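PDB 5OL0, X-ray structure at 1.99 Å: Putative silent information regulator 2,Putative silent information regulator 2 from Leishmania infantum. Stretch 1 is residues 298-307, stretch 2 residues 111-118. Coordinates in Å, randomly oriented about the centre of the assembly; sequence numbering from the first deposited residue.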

ATOM      1  N   GLY A 298      15.219 -18.728   4.869  1.00 32.88           N
ATOM      2  CA  GLY A 298      14.954 -19.741   5.859  1.00 36.70           C
ATOM      3  C   GLY A 298      13.579 -19.586   6.481  1.00 42.29           C
ATOM      4  O   GLY A 298      13.338 -20.091   7.591  1.00 45.50           O
ATOM      5  N   LEU A 299      12.664 -18.893   5.792  1.00 40.78           N
ATOM      6  CA  LEU A 299      11.336 -18.614   6.344  1.00 35.99           C
ATOM      7  C   LEU A 299      10.204 -19.316   5.596  1.00 37.01           C
ATOM      8  O   LEU A 299       9.017 -19.002   5.776  1.00 36.25           O
ATOM      9  CB  LEU A 299      11.137 -17.142   6.333  1.00 37.88           C
ATOM     10  CG  LEU A 299      12.151 -16.311   7.084  1.00 39.60           C
ATOM     11  CD1 LEU A 299      11.800 -14.841   7.004  1.00 37.04           C
ATOM     12  CD2 LEU A 299      12.193 -16.735   8.541  1.00 40.86           C
ATOM     13  N   SER A 300      10.543 -20.313   4.796  1.00 34.24           N
ATOM     14  CA  SER A 300       9.564 -20.940   3.930  1.00 39.68           C
ATOM     15  C   SER A 300       8.551 -21.779   4.706  1.00 39.70           C
ATOM     16  O   SER A 300       7.379 -21.818   4.309  1.00 40.29           O
ATOM     17  CB  SER A 300      10.230 -21.792   2.833  1.00 43.16           C
ATOM     18  OG  SER A 300      11.008 -22.801   3.429  1.00 50.43           O
ATOM     19  N   GLU A 301       8.953 -22.389   5.824  1.00 38.44           N
ATOM     20  CA  GLU A 301       7.967 -23.116   6.630  1.00 38.00           C
ATOM     21  C   GLU A 301       7.039 -22.194   7.350  1.00 33.18           C
ATOM     22  O   GLU A 301       5.887 -22.462   7.407  1.00 32.60           O
ATOM     23  CB  GLU A 301       8.600 -24.080   7.620  1.00 43.08           C
ATOM     24  CG  GLU A 301       9.236 -25.287   6.950  1.00 55.09           C
ATOM     25  CD  GLU A 301       8.249 -26.062   6.086  1.00 55.86           C
ATOM     26  OE1 GLU A 301       7.177 -26.441   6.591  1.00 62.35           O
ATOM     27  OE2 GLU A 301       8.526 -26.265   4.889  1.00 69.04           O
ATOM     28  N   ALA A 302       7.555 -21.120   7.928  1.00 32.76           N
ATOM     29  CA  ALA A 302       6.693 -20.171   8.616  1.00 33.79           C
ATOM     30  C   ALA A 302       5.675 -19.518   7.684  1.00 31.63           C
ATOM     31  O   ALA A 302       4.485 -19.349   8.047  1.00 33.02           O
ATOM     32  CB  ALA A 302       7.532 -19.127   9.325  1.00 31.85           C
ATOM     33  N   LEU A 303       6.087 -19.276   6.438  1.00 32.08           N
ATOM     34  CA  LEU A 303       5.208 -18.654   5.452  1.00 32.31           C
ATOM     35  C   LEU A 303       4.123 -19.581   4.969  1.00 34.26           C
ATOM     36  O   LEU A 303       3.015 -19.126   4.787  1.00 29.97           O
ATOM     37  CB  LEU A 303       5.973 -18.120   4.215  1.00 32.46           C
ATOM     38  CG  LEU A 303       5.154 -17.360   3.157  1.00 30.29           C
ATOM     39  CD1 LEU A 303       4.417 -16.122   3.700  1.00 33.05           C
ATOM     40  CD2 LEU A 303       6.096 -16.939   2.045  1.00 30.77           C
ATOM     41  N   ALA A 304       4.460 -20.853   4.697  1.00 39.64           N
ATOM     42  CA  ALA A 304       3.465 -21.834   4.200  1.00 36.19           C
ATOM     43  C   ALA A 304       2.443 -22.060   5.316  1.00 33.63           C
ATOM     44  O   ALA A 304       1.251 -22.105   5.077  1.00 36.92           O
ATOM     45  CB  ALA A 304       4.132 -23.140   3.791  1.00 40.32           C
ATOM     46  N   LYS A 305       2.912 -22.051   6.546  1.00 33.41           N
ATOM     47  CA  LYS A 305       2.038 -22.194   7.674  1.00 38.37           C
ATOM     48  C   LYS A 305       1.088 -20.999   7.821  1.00 41.43           C
ATOM     49  O   LYS A 305      -0.070 -21.193   8.196  1.00 42.80           O
ATOM     50  CB  LYS A 305       2.854 -22.342   8.955  1.00 42.55           C
ATOM     51  CG  LYS A 305       1.982 -22.535  10.191  1.00 50.91           C
ATOM     52  CD  LYS A 305       2.795 -22.898  11.424  1.00 56.30           C
ATOM     53  CE  LYS A 305       1.866 -23.117  12.617  1.00 59.74           C
ATOM     54  NZ  LYS A 305       2.568 -22.759  13.872  1.00 65.06           N
ATOM     55  N   ARG A 306       1.530 -19.765   7.572  1.00 41.47           N
ATOM     56  CA  ARG A 306       0.584 -18.637   7.645  1.00 39.33           C
ATOM     57  C   ARG A 306      -0.421 -18.687   6.508  1.00 40.98           C
ATOM     58  O   ARG A 306      -1.617 -18.377   6.665  1.00 39.61           O
ATOM     59  CB  ARG A 306       1.282 -17.289   7.586  1.00 44.42           C
ATOM     60  CG  ARG A 306       2.082 -16.953   8.791  1.00 50.68           C
ATOM     61  CD  ARG A 306       1.206 -16.519   9.931  1.00 60.25           C
ATOM     62  NE  ARG A 306       1.913 -16.720  11.182  1.00 69.12           N
ATOM     63  CZ  ARG A 306       2.941 -15.994  11.630  1.00 79.69           C
ATOM     64  NH1 ARG A 306       3.421 -14.959  10.944  1.00 88.53           N
ATOM     65  NH2 ARG A 306       3.501 -16.302  12.802  1.00 76.67           N
ATOM     66  N   MET A 307       0.067 -19.043   5.343  1.00 36.17           N
ATOM     67  CA  MET A 307      -0.771 -19.119   4.178  1.00 37.49           C
ATOM     68  C   MET A 307      -1.892 -20.193   4.242  1.00 47.32           C
ATOM     69  O   MET A 307      -3.025 -19.910   3.880  1.00 49.44           O
ATOM     70  CB  MET A 307       0.104 -19.322   2.978  1.00 37.37           C
ATOM     71  CG  MET A 307       0.802 -18.006   2.621  1.00 42.46           C
ATOM     72  SD  MET A 307       1.918 -18.309   1.285  1.00 46.43           S
ATOM     73  CE  MET A 307       0.707 -18.290  -0.058  1.00 47.93           C
TER
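Stretch 2, residues 111-118: IRLLQDEG

Stretch 2 is helical from Ile111, continuing a helix that begins earlier in the chain, and it closes at Gly118 in a Schellman motif, with a positive phi and Gly118 N bonded back to Gln115 O at 2.9 Å; just before it, Glu117 N still makes the regular helical bond to Leu113 O, 2.9 Å. It packs on helix 300-307, which Leu299 precedes at the N-cap position. The two axes approach to 10.5 Å and their N-to-C directions make an angle of 129°, nearer antiparallel than parallel. The backbones come nearest at Leu303 and Leu113, whose CA atoms are 7.4 Å apart. The contact is small, burying 379 Å² over both sides, and no hydrogen bond crosses it.

The apolar part is organised around one residue. Leu113, in the m,t rotamer, points toward stretch 1 and reaches the first turn of its helix. CD1 of Leu113 lies 3.8 Å from Leu303 CB and 4.3 Å from Leu299 CB, and also meets backbone, at 3.7 Å from Leu303 N and 4.0 Å from Leu299 O. That N and O are already paired in the helical bond Leu303 N to Leu299 O, 3.0 Å, so the methyl covers a satisfied pair. CD2 of Leu113 rests 4.0 Å from Ala302 CB, where the short alanine side chain still makes contact. One turn on, Leu299 CD2 packs 3.8 Å from Glu117 CD, so the carboxylate end of Glu117 covers an apolar group.

The charged part is built on Arg306, which points toward stretch 2, while Arg112 and Asp116 point toward stretch 1. The guanidinium of Arg112 lies flat on that of Arg306, centres 4.4 Å apart and planes at 23°, although this brings like charges close: Arg306 NH1 is 4.0 Å from Arg112 NE. Asp116 offsets part of this charge. Within stretch 2, Arg112 NE forms a salt bridge with Asp116 OD2 at 2.9 Å, one helical turn apart, though the hydrogen bond in it is weak. Across the contact, the same OD2 of Asp116 makes a long salt bridge of 3.7 Å with Arg306 NH2, approaching at the edge of the guanidinium, near its plane. One carboxylate thus serves both arginines.

The junction between the two parts carries a cost. Arg306 NH1 sits 3.2 Å from both Arg112 CG and Leu113 CD2, is buried by the contact, and has no polar partner in the model. The rules to read here are a leucine over a helix's first turn, and an arginine stack partly offset by a shared aspartate.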

ATOM      1  N   ILE A 111       5.442  -9.873   5.328  1.00 24.64           N
ATOM      2  CA  ILE A 111       5.787  -8.732   6.093  1.00 27.13           C
ATOM      3  C   ILE A 111       5.609  -9.017   7.605  1.00 25.13           C
ATOM      4  O   ILE A 111       6.364  -8.537   8.450  1.00 27.52           O
ATOM      5  CB  ILE A 111       4.914  -7.494   5.606  1.00 25.81           C
ATOM      6  CG1 ILE A 111       5.226  -7.139   4.162  1.00 29.38           C
ATOM      7  CG2 ILE A 111       5.174  -6.323   6.510  1.00 25.84           C
ATOM      8  CD1 ILE A 111       4.273  -6.125   3.543  1.00 28.33           C
ATOM      9  N   ARG A 112       4.523  -9.693   7.945  1.00 25.92           N
ATOM     10  CA  ARG A 112       4.356 -10.147   9.271  1.00 29.95           C
ATOM     11  C   ARG A 112       5.561 -10.982   9.717  1.00 30.95           C
ATOM     12  O   ARG A 112       6.048 -10.813  10.859  1.00 35.38           O
ATOM     13  CB  ARG A 112       3.079 -10.941   9.385  1.00 32.62           C
ATOM     14  CG  ARG A 112       2.901 -11.780  10.648  1.00 34.65           C
ATOM     15  CD  ARG A 112       2.860 -10.907  11.851  1.00 35.60           C
ATOM     16  NE  ARG A 112       2.702 -11.655  13.103  1.00 43.46           N
ATOM     17  CZ  ARG A 112       1.575 -12.284  13.532  1.00 43.09           C
ATOM     18  NH1 ARG A 112       1.573 -12.874  14.725  1.00 45.64           N
ATOM     19  NH2 ARG A 112       0.458 -12.360  12.805  1.00 42.71           N
ATOM     20  N   LEU A 113       6.011 -11.905   8.887  1.00 29.44           N
ATOM     21  CA  LEU A 113       7.230 -12.653   9.251  1.00 30.51           C
ATOM     22  C   LEU A 113       8.430 -11.754   9.468  1.00 34.66           C
ATOM     23  O   LEU A 113       9.177 -11.997  10.408  1.00 33.62           O
ATOM     24  CB  LEU A 113       7.585 -13.683   8.221  1.00 31.43           C
ATOM     25  CG  LEU A 113       6.530 -14.764   8.011  1.00 34.37           C
ATOM     26  CD1 LEU A 113       7.115 -15.749   6.997  1.00 37.12           C
ATOM     27  CD2 LEU A 113       6.059 -15.455   9.287  1.00 35.68           C
ATOM     28  N   LEU A 114       8.628 -10.715   8.623  1.00 30.96           N
ATOM     29  CA  LEU A 114       9.765  -9.840   8.871  1.00 33.66           C
ATOM     30  C   LEU A 114       9.631  -9.218  10.260  1.00 33.12           C
ATOM     31  O   LEU A 114      10.600  -9.078  10.951  1.00 34.67           O
ATOM     32  CB  LEU A 114       9.885  -8.722   7.840  1.00 31.09           C
ATOM     33  CG  LEU A 114      10.202  -9.204   6.414  1.00 33.57           C
ATOM     34  CD1 LEU A 114      10.230  -8.021   5.432  1.00 31.96           C
ATOM     35  CD2 LEU A 114      11.531  -9.964   6.389  1.00 34.93           C
ATOM     36  N   GLN A 115       8.425  -8.864  10.664  1.00 30.32           N
ATOM     37  CA  GLN A 115       8.229  -8.255  11.967  1.00 32.72           C
ATOM     38  C   GLN A 115       8.590  -9.226  13.056  1.00 32.65           C
ATOM     39  O   GLN A 115       9.328  -8.899  13.974  1.00 32.95           O
ATOM     40  CB  GLN A 115       6.780  -7.849  12.154  1.00 33.92           C
ATOM     41  CG  GLN A 115       6.321  -7.538  13.575  1.00 34.79           C
ATOM     42  CD  GLN A 115       4.839  -7.272  13.543  1.00 37.26           C
ATOM     43  OE1 GLN A 115       4.383  -6.271  12.975  1.00 32.45           O
ATOM     44  NE2 GLN A 115       4.068  -8.211  14.062  1.00 37.49           N
ATOM     45  N   ASP A 116       8.067 -10.423  12.941  1.00 32.74           N
ATOM     46  CA  ASP A 116       8.375 -11.452  13.959  1.00 37.11           C
ATOM     47  C   ASP A 116       9.846 -11.847  14.031  1.00 37.83           C
ATOM     48  O   ASP A 116      10.291 -12.280  15.093  1.00 38.51           O
ATOM     49  CB  ASP A 116       7.493 -12.652  13.791  1.00 38.50           C
ATOM     50  CG  ASP A 116       6.007 -12.301  14.031  1.00 45.02           C
ATOM     51  OD1 ASP A 116       5.707 -11.199  14.553  1.00 51.84           O
ATOM     52  OD2 ASP A 116       5.128 -13.100  13.672  1.00 43.86           O
ATOM     53  N   GLU A 117      10.589 -11.655  12.942  1.00 32.40           N
ATOM     54  CA  GLU A 117      12.049 -11.842  12.944  1.00 36.50           C
ATOM     55  C   GLU A 117      12.839 -10.641  13.520  1.00 36.46           C
ATOM     56  O   GLU A 117      14.062 -10.690  13.596  1.00 36.37           O
ATOM     57  CB  GLU A 117      12.550 -12.082  11.508  1.00 37.51           C
ATOM     58  CG  GLU A 117      12.107 -13.376  10.913  1.00 38.43           C
ATOM     59  CD  GLU A 117      12.967 -14.512  11.461  1.00 48.82           C
ATOM     60  OE1 GLU A 117      14.168 -14.627  11.094  1.00 48.85           O
ATOM     61  OE2 GLU A 117      12.453 -15.278  12.301  1.00 45.42           O
ATOM     62  N   GLY A 118      12.169  -9.541  13.841  1.00 33.21           N
ATOM     63  CA  GLY A 118      12.835  -8.336  14.288  1.00 33.57           C
ATOM     64  C   GLY A 118      13.569  -7.599  13.157  1.00 33.85           C
ATOM     65  O   GLY A 118      14.569  -6.929  13.439  1.00 33.69           O
TER